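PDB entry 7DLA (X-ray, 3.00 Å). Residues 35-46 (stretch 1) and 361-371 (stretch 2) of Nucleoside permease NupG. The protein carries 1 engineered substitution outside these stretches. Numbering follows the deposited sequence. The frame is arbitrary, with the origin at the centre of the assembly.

Stretch 1, residues 35-46: FDGASIGAVYSS
Stretch 2 361-371: GGIVSGKVVEM

Two helices, 37-46 and 361-371, pack almost antiparallel, their N-to-C directions at 167°. The axes approach to 6.9 Å, close enough for backbone to meet backbone. The register is set by Gly41 and Gly366, whose CA atoms lie 4.2 Å apart. No hydrogen bond crosses the contact.

Phe35 is extended (phi/psi -104/147), chi1 m, and out of reach. Asp36 occupies the N-cap position (-83/172), but its side chain makes no capping bond. With chi1 p, Asp36 OD1 accepts a hydrogen bond from Ser39 OG at 2.5 Å. Asp36 OD2 lies 4.0 Å from Glu370 OE2, two like charges close together with no salt bridge. Glu370 has chi1 t.

From Gly37 (-62/-38) the chain is helical. Gly37 O lies 3.1 Å from Gly366 CA. A CB on Gly37 would clash with Gly366 O and Val369 CB; one on Gly366 would clash with Gly37 O. Ala38 N comes within 3.2 Å of Gly366 O, but the angle is too poor for a hydrogen bond. Gly366 O accepts a hydrogen bond from Glu370 N within its own helix, at 2.9 Å. Ala38 CB points sideways, 4.4 Å from Glu370 CD.

Ser39 points away, chi1 p. Ile40, m and t, points sideways without contact. Gly41 (-64/-37) is the next close point. Gly41 CA lies 3.3 Å from Gly362 O in a CA-H...O contact, 125° at the hydrogen. A CB here would clash with Gly362 O and Gly366 CA.

Ala42 CA lies 4.4 Å from Ile363 CG1. The CA-to-CB bond of Ile363 points sideways; its chi1 is m and chi2 t. Val43, chi1 t, is out of reach. Tyr44, chi1 m, leads its ring away. Ser45 points toward stretch 2, Ser45 CB 4.3 Å from Ile363 CG1. Its chi1 is p, and Ser45 OG donates to Ala42 O at 2.5 Å. Ser46, also p, lies beyond the contact.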

ATOM      1  N   PHE A  35     -16.844  10.151  10.964  1.00 61.26           N
ATOM      2  CA  PHE A  35     -15.565  10.066  11.647  1.00 61.26           C
ATOM      3  C   PHE A  35     -14.785  11.304  11.249  1.00 60.91           C
ATOM      4  O   PHE A  35     -14.932  11.792  10.127  1.00 59.67           O
ATOM      5  CB  PHE A  35     -14.809   8.823  11.186  1.00 60.45           C
ATOM      6  CG  PHE A  35     -15.095   7.599  11.992  1.00 61.14           C
ATOM      7  CD1 PHE A  35     -16.267   7.497  12.736  1.00 61.47           C
ATOM      8  CD2 PHE A  35     -14.220   6.535  11.976  1.00 61.51           C
ATOM      9  CE1 PHE A  35     -16.538   6.361  13.476  1.00 62.05           C
ATOM     10  CE2 PHE A  35     -14.489   5.399  12.709  1.00 63.37           C
ATOM     11  CZ  PHE A  35     -15.663   5.305  13.450  1.00 62.40           C
ATOM     12  N   ASP A  36     -13.966  11.817  12.162  1.00 62.34           N
ATOM     13  CA  ASP A  36     -13.034  12.870  11.750  1.00 63.11           C
ATOM     14  C   ASP A  36     -11.756  12.308  11.116  1.00 62.56           C
ATOM     15  O   ASP A  36     -11.466  11.105  11.152  1.00 61.92           O
ATOM     16  CB  ASP A  36     -12.595  13.749  12.910  1.00 64.42           C
ATOM     17  CG  ASP A  36     -12.284  12.943  14.133  1.00 72.51           C
ATOM     18  OD1 ASP A  36     -12.813  11.799  14.237  1.00 68.32           O
ATOM     19  OD2 ASP A  36     -11.404  13.417  14.912  1.00 65.98           O
ATOM     20  N   GLY A  37     -10.959  13.231  10.570  1.00 63.20           N
ATOM     21  CA  GLY A  37      -9.731  12.841   9.889  1.00 63.56           C
ATOM     22  C   GLY A  37      -8.748  12.138  10.804  1.00 62.09           C
ATOM     23  O   GLY A  37      -8.091  11.186  10.393  1.00 60.84           O
ATOM     24  N   ALA A  38      -8.650  12.591  12.057  1.00 63.04           N
ATOM     25  CA  ALA A  38      -7.805  11.932  13.047  1.00 62.80           C
ATOM     26  C   ALA A  38      -8.121  10.445  13.165  1.00 61.85           C
ATOM     27  O   ALA A  38      -7.224   9.601  13.046  1.00 60.68           O
ATOM     28  CB  ALA A  38      -7.986  12.609  14.403  1.00 65.68           C
ATOM     29  N   SER A  39      -9.382  10.108  13.448  1.00 61.83           N
ATOM     30  CA  SER A  39      -9.714   8.712  13.693  1.00 61.20           C
ATOM     31  C   SER A  39      -9.421   7.863  12.456  1.00 59.75           C
ATOM     32  O   SER A  39      -8.833   6.791  12.569  1.00 59.27           O
ATOM     33  CB  SER A  39     -11.173   8.577  14.155  1.00 62.34           C
ATOM     34  OG  SER A  39     -12.095   9.491  13.548  1.00 61.94           O
ATOM     35  N   ILE A  40      -9.771   8.355  11.261  1.00 60.04           N
ATOM     36  CA  ILE A  40      -9.454   7.654  10.004  1.00 59.56           C
ATOM     37  C   ILE A  40      -7.943   7.425   9.850  1.00 59.41           C
ATOM     38  O   ILE A  40      -7.499   6.328   9.486  1.00 58.42           O
ATOM     39  CB  ILE A  40     -10.015   8.438   8.799  1.00 59.60           C
ATOM     40  CG1 ILE A  40     -11.534   8.562   8.874  1.00 58.69           C
ATOM     41  CG2 ILE A  40      -9.616   7.782   7.478  1.00 58.95           C
ATOM     42  CD1 ILE A  40     -12.108   9.405   7.760  1.00 58.42           C
ATOM     43  N   GLY A  41      -7.139   8.474  10.065  1.00 59.26           N
ATOM     44  CA  GLY A  41      -5.698   8.350   9.884  1.00 58.77           C
ATOM     45  C   GLY A  41      -5.079   7.374  10.865  1.00 58.46           C
ATOM     46  O   GLY A  41      -4.177   6.611  10.512  1.00 58.58           O
ATOM     47  N   ALA A  42      -5.577   7.354  12.109  1.00 58.33           N
ATOM     48  CA  ALA A  42      -5.106   6.371  13.078  1.00 58.01           C
ATOM     49  C   ALA A  42      -5.674   4.983  12.822  1.00 57.99           C
ATOM     50  O   ALA A  42      -5.152   4.011  13.373  1.00 58.13           O
ATOM     51  CB  ALA A  42      -5.447   6.814  14.488  1.00 57.00           C
ATOM     52  N   VAL A  43      -6.744   4.862  12.038  1.00 58.13           N
ATOM     53  CA  VAL A  43      -7.218   3.531  11.658  1.00 58.61           C
ATOM     54  C   VAL A  43      -6.336   2.957  10.551  1.00 58.35           C
ATOM     55  O   VAL A  43      -5.897   1.804  10.627  1.00 58.00           O
ATOM     56  CB  VAL A  43      -8.737   3.557  11.282  1.00 58.24           C
ATOM     57  CG1 VAL A  43      -9.142   2.435  10.339  1.00 58.18           C
ATOM     58  CG2 VAL A  43      -9.587   3.414  12.532  1.00 57.86           C
ATOM     59  N   TYR A  44      -5.961   3.780   9.575  1.00 58.47           N
ATOM     60  CA  TYR A  44      -5.056   3.341   8.512  1.00 58.37           C
ATOM     61  C   TYR A  44      -3.606   3.224   9.000  1.00 59.14           C
ATOM     62  O   TYR A  44      -2.796   2.547   8.360  1.00 59.46           O
ATOM     63  CB  TYR A  44      -5.123   4.337   7.364  1.00 58.49           C
ATOM     64  CG  TYR A  44      -6.215   4.183   6.308  1.00 58.44           C
ATOM     65  CD1 TYR A  44      -6.599   2.954   5.773  1.00 57.89           C
ATOM     66  CD2 TYR A  44      -6.900   5.313   5.864  1.00 58.87           C
ATOM     67  CE1 TYR A  44      -7.645   2.876   4.787  1.00 57.44           C
ATOM     68  CE2 TYR A  44      -7.930   5.245   4.917  1.00 58.01           C
ATOM     69  CZ  TYR A  44      -8.293   4.045   4.377  1.00 57.05           C
ATOM     70  OH  TYR A  44      -9.291   4.068   3.435  1.00 56.49           O
ATOM     71  N   SER A  45      -3.266   3.859  10.130  1.00 58.23           N
ATOM     72  CA  SER A  45      -1.951   3.668  10.735  1.00 59.31           C
ATOM     73  C   SER A  45      -1.695   2.201  11.115  1.00 60.12           C
ATOM     74  O   SER A  45      -0.540   1.747  11.172  1.00 60.88           O
ATOM     75  CB  SER A  45      -1.836   4.578  11.947  1.00 59.34           C
ATOM     76  OG  SER A  45      -2.651   4.114  13.012  1.00 58.59           O
ATOM     77  N   SER A  46      -2.756   1.440  11.389  1.00 60.48           N
ATOM     78  CA  SER A  46      -2.581   0.086  11.909  1.00 63.03           C
ATOM     79  C   SER A  46      -1.868  -0.799  10.892  1.00 61.94           C
ATOM     80  O   SER A  46      -1.095  -1.688  11.267  1.00 62.70           O
ATOM     81  CB  SER A  46      -3.931  -0.507  12.313  1.00 60.19           C
ATOM     82  OG  SER A  46      -4.941  -0.146  11.392  1.00 58.94           O
ATOM     83  N   GLY A 361       2.851   9.042   8.689  1.00 61.98           N
ATOM     84  CA  GLY A 361       1.984   9.687   7.716  1.00 60.90           C
ATOM     85  C   GLY A 361       0.507   9.552   8.044  1.00 61.39           C
ATOM     86  O   GLY A 361      -0.237  10.534   8.032  1.00 62.70           O
ATOM     87  N   GLY A 362       0.051   8.335   8.310  1.00 61.27           N
ATOM     88  CA  GLY A 362      -1.340   8.108   8.638  1.00 59.98           C
ATOM     89  C   GLY A 362      -1.832   9.027   9.728  1.00 59.76           C
ATOM     90  O   GLY A 362      -2.798   9.782   9.529  1.00 60.26           O
ATOM     91  N   ILE A 363      -1.138   9.008  10.871  1.00 59.95           N
ATOM     92  CA  ILE A 363      -1.552   9.843  12.000  1.00 59.57           C
ATOM     93  C   ILE A 363      -1.508  11.329  11.637  1.00 59.98           C
ATOM     94  O   ILE A 363      -2.484  12.068  11.843  1.00 61.35           O
ATOM     95  CB  ILE A 363      -0.683   9.538  13.230  1.00 59.17           C
ATOM     96  CG1 ILE A 363      -1.196   8.290  13.955  1.00 58.11           C
ATOM     97  CG2 ILE A 363      -0.585  10.760  14.148  1.00 59.96           C
ATOM     98  CD1 ILE A 363      -0.598   8.134  15.335  1.00 56.94           C
ATOM     99  N   VAL A 364      -0.383  11.793  11.099  1.00 59.43           N
ATOM    100  CA  VAL A 364      -0.221  13.233  10.915  1.00 60.39           C
ATOM    101  C   VAL A 364      -1.190  13.748   9.859  1.00 60.65           C
ATOM    102  O   VAL A 364      -1.739  14.849   9.986  1.00 61.20           O
ATOM    103  CB  VAL A 364       1.245  13.589  10.562  1.00 60.08           C
ATOM    104  CG1 VAL A 364       1.389  15.069  10.205  1.00 59.34           C
ATOM    105  CG2 VAL A 364       2.210  13.243  11.697  1.00 58.87           C
ATOM    106  N   SER A 365      -1.409  12.983   8.798  1.00 59.56           N
ATOM    107  CA  SER A 365      -2.272  13.472   7.741  1.00 60.47           C
ATOM    108  C   SER A 365      -3.720  13.519   8.212  1.00 61.71           C
ATOM    109  O   SER A 365      -4.431  14.503   7.963  1.00 62.39           O
ATOM    110  CB  SER A 365      -2.139  12.591   6.506  1.00 60.02           C
ATOM    111  OG  SER A 365      -2.176  11.220   6.854  1.00 60.46           O
ATOM    112  N   GLY A 366      -4.190  12.440   8.862  1.00 61.49           N
ATOM    113  CA  GLY A 366      -5.485  12.511   9.500  1.00 61.92           C
ATOM    114  C   GLY A 366      -5.626  13.759  10.344  1.00 63.13           C
ATOM    115  O   GLY A 366      -6.664  14.432  10.310  1.00 64.22           O
ATOM    116  N   LYS A 367      -4.569  14.105  11.090  1.00 62.44           N
ATOM    117  CA  LYS A 367      -4.639  15.306  11.912  1.00 64.10           C
ATOM    118  C   LYS A 367      -4.689  16.577  11.077  1.00 65.20           C
ATOM    119  O   LYS A 367      -5.326  17.556  11.489  1.00 66.44           O
ATOM    120  CB  LYS A 367      -3.471  15.364  12.887  1.00 65.15           C
ATOM    121  CG  LYS A 367      -3.671  14.576  14.164  1.00 65.37           C
ATOM    122  CD  LYS A 367      -2.615  14.973  15.175  1.00 66.48           C
ATOM    123  CE  LYS A 367      -2.363  13.892  16.209  1.00 70.44           C
ATOM    124  NZ  LYS A 367      -3.449  13.837  17.228  1.00 69.11           N
ATOM    125  N   VAL A 368      -4.021  16.593   9.923  1.00 64.13           N
ATOM    126  CA  VAL A 368      -4.074  17.769   9.046  1.00 64.34           C
ATOM    127  C   VAL A 368      -5.485  17.976   8.530  1.00 64.97           C
ATOM    128  O   VAL A 368      -6.018  19.102   8.537  1.00 65.69           O
ATOM    129  CB  VAL A 368      -3.075  17.630   7.884  1.00 61.89           C
ATOM    130  CG1 VAL A 368      -3.369  18.661   6.807  1.00 61.10           C
ATOM    131  CG2 VAL A 368      -1.681  17.827   8.393  1.00 60.94           C
ATOM    132  N   VAL A 369      -6.106  16.879   8.076  1.00 64.78           N
ATOM    133  CA  VAL A 369      -7.506  16.906   7.651  1.00 64.93           C
ATOM    134  C   VAL A 369      -8.385  17.450   8.770  1.00 66.25           C
ATOM    135  O   VAL A 369      -9.102  18.445   8.593  1.00 66.54           O
ATOM    136  CB  VAL A 369      -7.967  15.506   7.208  1.00 64.59           C
ATOM    137  CG1 VAL A 369      -9.233  15.613   6.416  1.00 66.58           C
ATOM    138  CG2 VAL A 369      -6.925  14.851   6.356  1.00 63.88           C
ATOM    139  N   GLU A 370      -8.314  16.826   9.952  1.00 66.39           N
ATOM    140  CA  GLU A 370      -9.152  17.255  11.067  1.00 68.27           C
ATOM    141  C   GLU A 370      -8.974  18.745  11.334  1.00 68.93           C
ATOM    142  O   GLU A 370      -9.957  19.480  11.472  1.00 71.17           O
ATOM    143  CB  GLU A 370      -8.839  16.442  12.324  1.00 68.90           C
ATOM    144  CG  GLU A 370      -9.442  17.050  13.597  1.00 72.37           C
ATOM    145  CD  GLU A 370      -8.582  16.896  14.847  1.00 79.67           C
ATOM    146  OE1 GLU A 370      -7.340  17.084  14.773  1.00 85.78           O
ATOM    147  OE2 GLU A 370      -9.160  16.561  15.908  1.00 76.77           O
ATOM    148  N   MET A 371      -7.721  19.216  11.379  1.00 68.90           N
ATOM    149  CA  MET A 371      -7.451  20.633  11.613  1.00 69.58           C
ATOM    150  C   MET A 371      -8.088  21.529  10.557  1.00 68.46           C
ATOM    151  O   MET A 371      -8.364  22.702  10.830  1.00 68.42           O
ATOM    152  CB  MET A 371      -5.942  20.906  11.625  1.00 73.28           C
ATOM    153  CG  MET A 371      -5.214  20.721  12.945  1.00 74.85           C
ATOM    154  SD  MET A 371      -3.419  20.706  12.678  1.00 78.06           S
ATOM    155  CE  MET A 371      -3.266  21.950  11.381  1.00 74.23           C
TER